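Local coordinates for conserved hypothetical protein (Bacteroides thetaiotaomicron, PDB 2FB6) that is of unknown function but has a parallel five-stranded alpha/beta fold like that of the DsrE family, which may point to a role in sulfur chemistry, at residues Y29-N32 against S33-G37; N18-T21 against V22-L26; A76-D79 against C80-F84. All coordinates share one frame; numbering follows the deposited sequence. Where two conformers were deposited one is given.

Interaction 1: residues Y29-N32 against S33-G37; sequences YALN and SKNRG
Ser33 turns back on Tyr29 and meets it twice, through the backbone and over the ring. Its OG donates to Tyr29 O at 2.8 Å, and its own backbone N reaches the same Tyr29 O from the opposite face of the carbonyl plane at 2.9 Å, so one carbonyl oxygen is gripped by two donors. The hydroxyl comes in well above that plane, 37° out of it. With OG set beside its own backbone N (chi1 -71°), the serine hydroxyl also lies over one face of the Tyr29 ring, toward the rim, with Ser33 OG 3.3 Å from Tyr29 CE1. The phenol itself is steadied from outside, where OH bonds to Trp39 NE1.

One turn on, Asn32 and Arg36 run side by side. Asn32 OD1 sits over the centre of one guanidinium face, 3.2 Å from Arg36 CZ, with the amide and guanidinium planes 77° apart; this is a polar group laid on a flat cation, not a hydrogen bond. Asn32 ND2 is held by Met28 O. Beneath the side chains run regular i to i+4 backbone bonds, and Gly37 leaves the helix with positive phi.

Here helix 19-36 ends before strand 41-46: Leu31 packs on Glu63 and Met67 of helix 58-70, Ser33 and Lys34 lean on Ile42, and Lys34 NZ bonds to Lys40 O.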
# COMPACT_ATOMS: atom_id res chain seq x y z
N TYR A 29 -3.69 11.25 2.78
CA TYR A 29 -4.57 10.72 3.83
C TYR A 29 -3.86 9.65 4.65
O TYR A 29 -3.98 9.62 5.88
CB TYR A 29 -5.86 10.19 3.23
CG TYR A 29 -6.80 9.65 4.29
CD1 TYR A 29 -7.33 10.49 5.28
CD2 TYR A 29 -7.18 8.30 4.29
CE1 TYR A 29 -8.21 9.99 6.26
CE2 TYR A 29 -8.04 7.81 5.26
CZ TYR A 29 -8.55 8.64 6.24
OH TYR A 29 -9.39 8.10 7.19
N ALA A 30 -3.10 8.78 3.99
CA ALA A 30 -2.44 7.70 4.71
C ALA A 30 -1.40 8.26 5.69
O ALA A 30 -1.36 7.87 6.89
CB ALA A 30 -1.81 6.72 3.74
N LEU A 31 -0.59 9.20 5.21
CA LEU A 31 0.47 9.77 6.06
C LEU A 31 -0.10 10.52 7.24
O LEU A 31 0.36 10.35 8.39
CB LEU A 31 1.39 10.69 5.25
CG LEU A 31 2.47 9.96 4.46
CD1 LEU A 31 3.02 10.86 3.37
CD2 LEU A 31 3.57 9.53 5.45
N ASN A 32 -1.09 11.37 6.99
CA ASN A 32 -1.68 12.15 8.08
C ASN A 32 -2.41 11.24 9.06
O ASN A 32 -2.31 11.44 10.28
CB ASN A 32 -2.61 13.23 7.53
CG ASN A 32 -1.84 14.47 7.13
OD1 ASN A 32 -1.68 15.38 7.93
ND2 ASN A 32 -1.34 14.50 5.89
N SER A 33 -3.13 10.25 8.54
CA SER A 33 -3.82 9.29 9.40
C SER A 33 -2.86 8.60 10.34
O SER A 33 -3.17 8.44 11.54
CB SER A 33 -4.55 8.22 8.58
OG SER A 33 -5.67 8.76 7.93
N LYS A 34 -1.72 8.14 9.80
CA LYS A 34 -0.74 7.41 10.60
C LYS A 34 -0.08 8.33 11.61
O LYS A 34 0.02 8.01 12.80
CB LYS A 34 0.31 6.75 9.70
CG LYS A 34 1.30 5.86 10.44
CD LYS A 34 0.65 4.59 10.98
CE LYS A 34 1.63 3.80 11.83
NZ LYS A 34 1.03 2.54 12.36
N ASN A 35 0.37 9.49 11.14
CA ASN A 35 1.09 10.40 12.02
C ASN A 35 0.23 10.99 13.14
O ASN A 35 0.74 11.23 14.24
CB ASN A 35 1.81 11.49 11.21
CG ASN A 35 3.04 10.98 10.50
OD1 ASN A 35 3.73 10.08 10.96
ND2 ASN A 35 3.33 11.58 9.35
N ARG A 36 -1.06 11.17 12.88
CA ARG A 36 -1.97 11.79 13.86
C ARG A 36 -2.74 10.77 14.69
O ARG A 36 -3.44 11.15 15.64
CB ARG A 36 -2.94 12.74 13.16
CG ARG A 36 -2.26 13.90 12.48
CD ARG A 36 -3.25 14.81 11.81
NE ARG A 36 -2.56 15.95 11.21
CZ ARG A 36 -3.12 16.82 10.37
NH1 ARG A 36 -4.38 16.70 9.99
NH2 ARG A 36 -2.38 17.82 9.90
N GLY A 37 -2.63 9.50 14.33
CA GLY A 37 -3.26 8.44 15.12
C GLY A 37 -4.72 8.24 14.79
O GLY A 37 -5.45 7.61 15.56

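Interaction 2: residues N18-T21 against V22-L26; sequences NKDT and VFNML
The Phe23 ring lies alongside the lysine one turn earlier, with its CE2 corner 3.4 Å from Lys19 CE, while Lys19 O approaches obliquely at 3.2 Å from Phe23 CD2. Both side chains point the same way; the lysine bends at chi3 (70°), bringing CE close to the ring before NZ goes on to a salt bridge with Asp57. On the lysine's side chain it is CB and CE that touch the ring, while the charge is met by Asp57.

Among the other flat groups, the Asn24 amide and the Asp20 carboxylate also lie side by side, their planes 64° apart. The amide serves the backbone: Asn24 ND2 donates to Asp20 O at 2.9 Å, in the carbonyl plane and on a lone pair, and that oxygen also accepts from Asn24 N. Setting CG beside its own backbone N brings the asparagine amide back over the preceding turn.

This is the first part of helix 19-36, the crossover helix of the beta-alpha-beta unit formed with strands 9-14 and 41-46. Asn18 is its N-cap: Asn18 OD1 accepts from Thr21 N at 2.9 Å, so an N-H of the first turn, which has no carbonyl of a preceding helical turn to bond to, is met by a side chain. Further along, the helix widens into a pi-type turn, where Thr21 O takes both Met25 N and Leu26 N at 3.0 Å. The i to i+5 bond from Leu26 N is the straighter, at 170°. Residue 25 is a selenomethionine; its CB lies beside Thr21 CG2, and both residues touch Ile117. On the inner side Val22 and Leu26 pack against Trp14 of strand 9-14, and Phe23 rests on Gln59, Val60 and Glu63 of helix 58-70.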
# COMPACT_ATOMS: atom_id res chain seq x y z
N ASN A 18 -2.80 7.13 -11.44
CA ASN A 18 -3.08 8.56 -11.55
C ASN A 18 -2.29 9.31 -10.49
O ASN A 18 -2.59 9.20 -9.29
CB ASN A 18 -4.57 8.85 -11.40
CG ASN A 18 -4.89 10.30 -11.64
OD1 ASN A 18 -4.54 11.16 -10.85
ND2 ASN A 18 -5.53 10.57 -12.76
N LYS A 19 -1.28 10.07 -10.90
CA LYS A 19 -0.42 10.76 -9.94
C LYS A 19 -1.17 11.78 -9.09
O LYS A 19 -0.90 11.91 -7.90
CB LYS A 19 0.80 11.39 -10.64
CG LYS A 19 1.76 10.32 -11.14
CD LYS A 19 2.98 10.90 -11.85
CE LYS A 19 3.92 11.60 -10.89
NZ LYS A 19 5.17 12.10 -11.57
N ASP A 20 -2.14 12.49 -9.67
CA ASP A 20 -2.90 13.47 -8.89
C ASP A 20 -3.59 12.80 -7.72
O ASP A 20 -3.57 13.31 -6.59
CB ASP A 20 -3.92 14.23 -9.76
CG ASP A 20 -3.31 15.40 -10.52
OD1 ASP A 20 -2.22 15.87 -10.16
OD2 ASP A 20 -3.95 15.86 -11.49
N THR A 21 -4.19 11.64 -7.97
CA THR A 21 -4.86 10.91 -6.89
C THR A 21 -3.86 10.28 -5.91
O THR A 21 -4.09 10.31 -4.70
CB THR A 21 -5.84 9.90 -7.47
OG1 THR A 21 -6.89 10.65 -8.10
CG2 THR A 21 -6.42 8.98 -6.38
N VAL A 22 -2.75 9.76 -6.42
CA VAL A 22 -1.73 9.19 -5.53
C VAL A 22 -1.20 10.22 -4.55
O VAL A 22 -1.15 9.94 -3.36
CB VAL A 22 -0.56 8.56 -6.34
CG1 VAL A 22 0.66 8.25 -5.44
CG2 VAL A 22 -1.04 7.31 -7.05
N PHE A 23 -0.83 11.40 -5.02
CA PHE A 23 -0.19 12.34 -4.13
C PHE A 23 -1.24 13.00 -3.24
O PHE A 23 -1.09 13.04 -2.00
CB PHE A 23 0.61 13.39 -4.92
CG PHE A 23 1.82 12.83 -5.64
CD1 PHE A 23 2.85 12.20 -4.94
CD2 PHE A 23 1.95 12.98 -7.01
CE1 PHE A 23 3.98 11.71 -5.60
CE2 PHE A 23 3.08 12.49 -7.68
CZ PHE A 23 4.08 11.86 -6.97
N ASN A 24 -2.32 13.47 -3.86
CA ASN A 24 -3.26 14.36 -3.17
C ASN A 24 -4.36 13.70 -2.38
O ASN A 24 -5.03 14.35 -1.56
CB ASN A 24 -3.84 15.34 -4.17
CG ASN A 24 -2.80 16.23 -4.77
OD1 ASN A 24 -2.40 17.22 -4.15
ND2 ASN A 24 -2.35 15.90 -5.97
N MSE A 25 -4.56 12.42 -2.61
CA MSE A 25 -5.59 11.69 -1.88
C MSE A 25 -4.91 10.59 -1.08
O MSE A 25 -4.87 10.64 0.16
CB MSE A 25 -6.66 11.14 -2.84
CG MSE A 25 -7.96 10.71 -2.16
SE MSE A 25 -7.82 8.95 -1.33
CE MSE A 25 -8.39 9.46 0.48
N LEU A 26 -4.32 9.64 -1.79
CA LEU A 26 -3.88 8.42 -1.17
C LEU A 26 -2.75 8.66 -0.16
O LEU A 26 -2.91 8.34 1.02
CB LEU A 26 -3.44 7.43 -2.25
CG LEU A 26 -3.31 5.98 -1.84
CD1 LEU A 26 -3.50 5.09 -3.07
CD2 LEU A 26 -1.96 5.73 -1.19

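Interaction 3: residues A76-D79 against C80-F84; sequences ACQD and CCENF
Gln78 and Glu82 cross one turn apart, the amide and carboxylate planes 63° from each other. Gln78 NE2 donates to Glu82 OE2 at 2.9 Å, nearly in its own amide plane but meeting the oxygen from above the carboxylate plane, 43° out of it. The glutamine stretches out with CG opposite its backbone N (chi1 -179°), and Gln78 CG lies 3.5 Å from the same Glu82 OE2. The other carboxylate oxygen, OE1, accepts from a water that also donates to Asp79 OD1 at 2.8 Å; this water links two acidic side chains and probably eases the repulsion between them.

Across the first turn the two cysteines face one another. Cys77 is the N-cap of helix 78-84, its SG accepting from Cys80 N at 3.3 Å, while the SG atoms of Cys77 and Cys80 stand 3.8 Å apart as separate thiols. The spacing forms a CxxC pattern at a helix start, as in thioredoxins, although a redox role here is unconfirmed. The bond from Cys80 N fixes the position of Cys77 SG. Trp47 touches both cysteines.

On the inner side, Cys81 SG packs against Ala76 CB at 3.8 Å, bringing the helix back over strand 73-77. Ile90 of helix 87-92 touches both of these residues, and Val97 of strand 96-98 touches Cys81.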
# COMPACT_ATOMS: atom_id res chain seq x y z
N ALA A 76 3.39 -5.58 -2.05
CA ALA A 76 3.10 -5.55 -3.48
C ALA A 76 2.88 -6.95 -3.98
O ALA A 76 3.55 -7.89 -3.54
CB ALA A 76 4.26 -4.89 -4.25
N CYS A 77 1.96 -7.07 -4.94
CA CYS A 77 1.66 -8.32 -5.60
C CYS A 77 2.91 -8.87 -6.27
O CYS A 77 3.46 -8.24 -7.17
CB CYS A 77 0.52 -8.11 -6.60
SG CYS A 77 0.20 -9.50 -7.70
N GLN A 78 3.37 -10.05 -5.84
CA GLN A 78 4.56 -10.66 -6.41
C GLN A 78 4.37 -11.06 -7.86
O GLN A 78 5.32 -10.98 -8.65
CB GLN A 78 5.02 -11.86 -5.56
CG GLN A 78 6.28 -12.53 -6.09
CD GLN A 78 6.92 -13.45 -5.06
OE1 GLN A 78 6.70 -13.31 -3.86
NE2 GLN A 78 7.73 -14.39 -5.53
N ASP A 79 3.16 -11.50 -8.23
CA ASP A 79 2.89 -11.79 -9.64
C ASP A 79 3.08 -10.53 -10.49
O ASP A 79 3.74 -10.58 -11.53
CB ASP A 79 1.47 -12.32 -9.81
CG ASP A 79 1.32 -13.75 -9.36
OD1 ASP A 79 1.79 -14.66 -10.09
OD2 ASP A 79 0.72 -13.98 -8.27
N CYS A 80 2.50 -9.41 -10.05
CA CYS A 80 2.72 -8.15 -10.77
C CYS A 80 4.17 -7.76 -10.86
O CYS A 80 4.65 -7.38 -11.94
CB CYS A 80 1.98 -6.99 -10.10
SG CYS A 80 0.24 -6.98 -10.48
N CYS A 81 4.88 -7.81 -9.73
CA CYS A 81 6.30 -7.47 -9.72
C CYS A 81 7.08 -8.34 -10.69
O CYS A 81 7.97 -7.85 -11.42
CB CYS A 81 6.88 -7.60 -8.32
SG CYS A 81 6.19 -6.35 -7.19
N GLU A 82 6.76 -9.63 -10.73
CA GLU A 82 7.47 -10.55 -11.62
C GLU A 82 7.07 -10.33 -13.07
O GLU A 82 7.92 -10.35 -13.96
CB GLU A 82 7.29 -12.00 -11.17
CG GLU A 82 8.00 -12.25 -9.85
CD GLU A 82 7.91 -13.69 -9.38
OE1 GLU A 82 7.25 -14.49 -10.07
OE2 GLU A 82 8.48 -14.02 -8.33
N ASN A 83 5.78 -10.10 -13.31
CA ASN A 83 5.33 -9.86 -14.69
C ASN A 83 5.84 -8.57 -15.30
O ASN A 83 6.12 -8.50 -16.51
CB ASN A 83 3.82 -9.96 -14.79
CG ASN A 83 3.34 -11.37 -14.64
OD1 ASN A 83 4.07 -12.32 -14.95
ND2 ASN A 83 2.12 -11.53 -14.13
N PHE A 84 5.96 -7.54 -14.46
CA PHE A 84 6.48 -6.25 -14.89
C PHE A 84 8.01 -6.18 -14.80
O PHE A 84 8.62 -5.20 -15.25
CB PHE A 84 5.85 -5.11 -14.08
CG PHE A 84 4.33 -5.06 -14.15
CD1 PHE A 84 3.62 -5.72 -15.16
CD2 PHE A 84 3.61 -4.34 -13.19
CE1 PHE A 84 2.21 -5.67 -15.20
CE2 PHE A 84 2.21 -4.28 -13.23
CZ PHE A 84 1.50 -4.94 -14.23
O HOH W 1 4.31 -15.08 -11.11

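Interactions 1 and 2 occupy the two ends of one helix, 19-36, with centres 15 Å apart. Interaction 3 belongs to a different element, the step from strand 73-77 into helix 78-84, and lies on the opposite side of the chain's centre from interaction 1, about 27 Å between centres. All three are partly buried: the first two turn buried residues to the sheet or helix 58-70, while in interaction 3 Ala76, Cys77 and Cys81 are buried and Asp79 and Glu82 face solvent. Interactions 2 and 3 both begin helices, yet an amide oxygen caps one and a thiol sulfur the other. Interaction 1, at a helix C-terminus, relies on a serine hydroxyl and a guanidinium face, whereas interaction 3 alone adds a bridging water and two thiols in van der Waals contact.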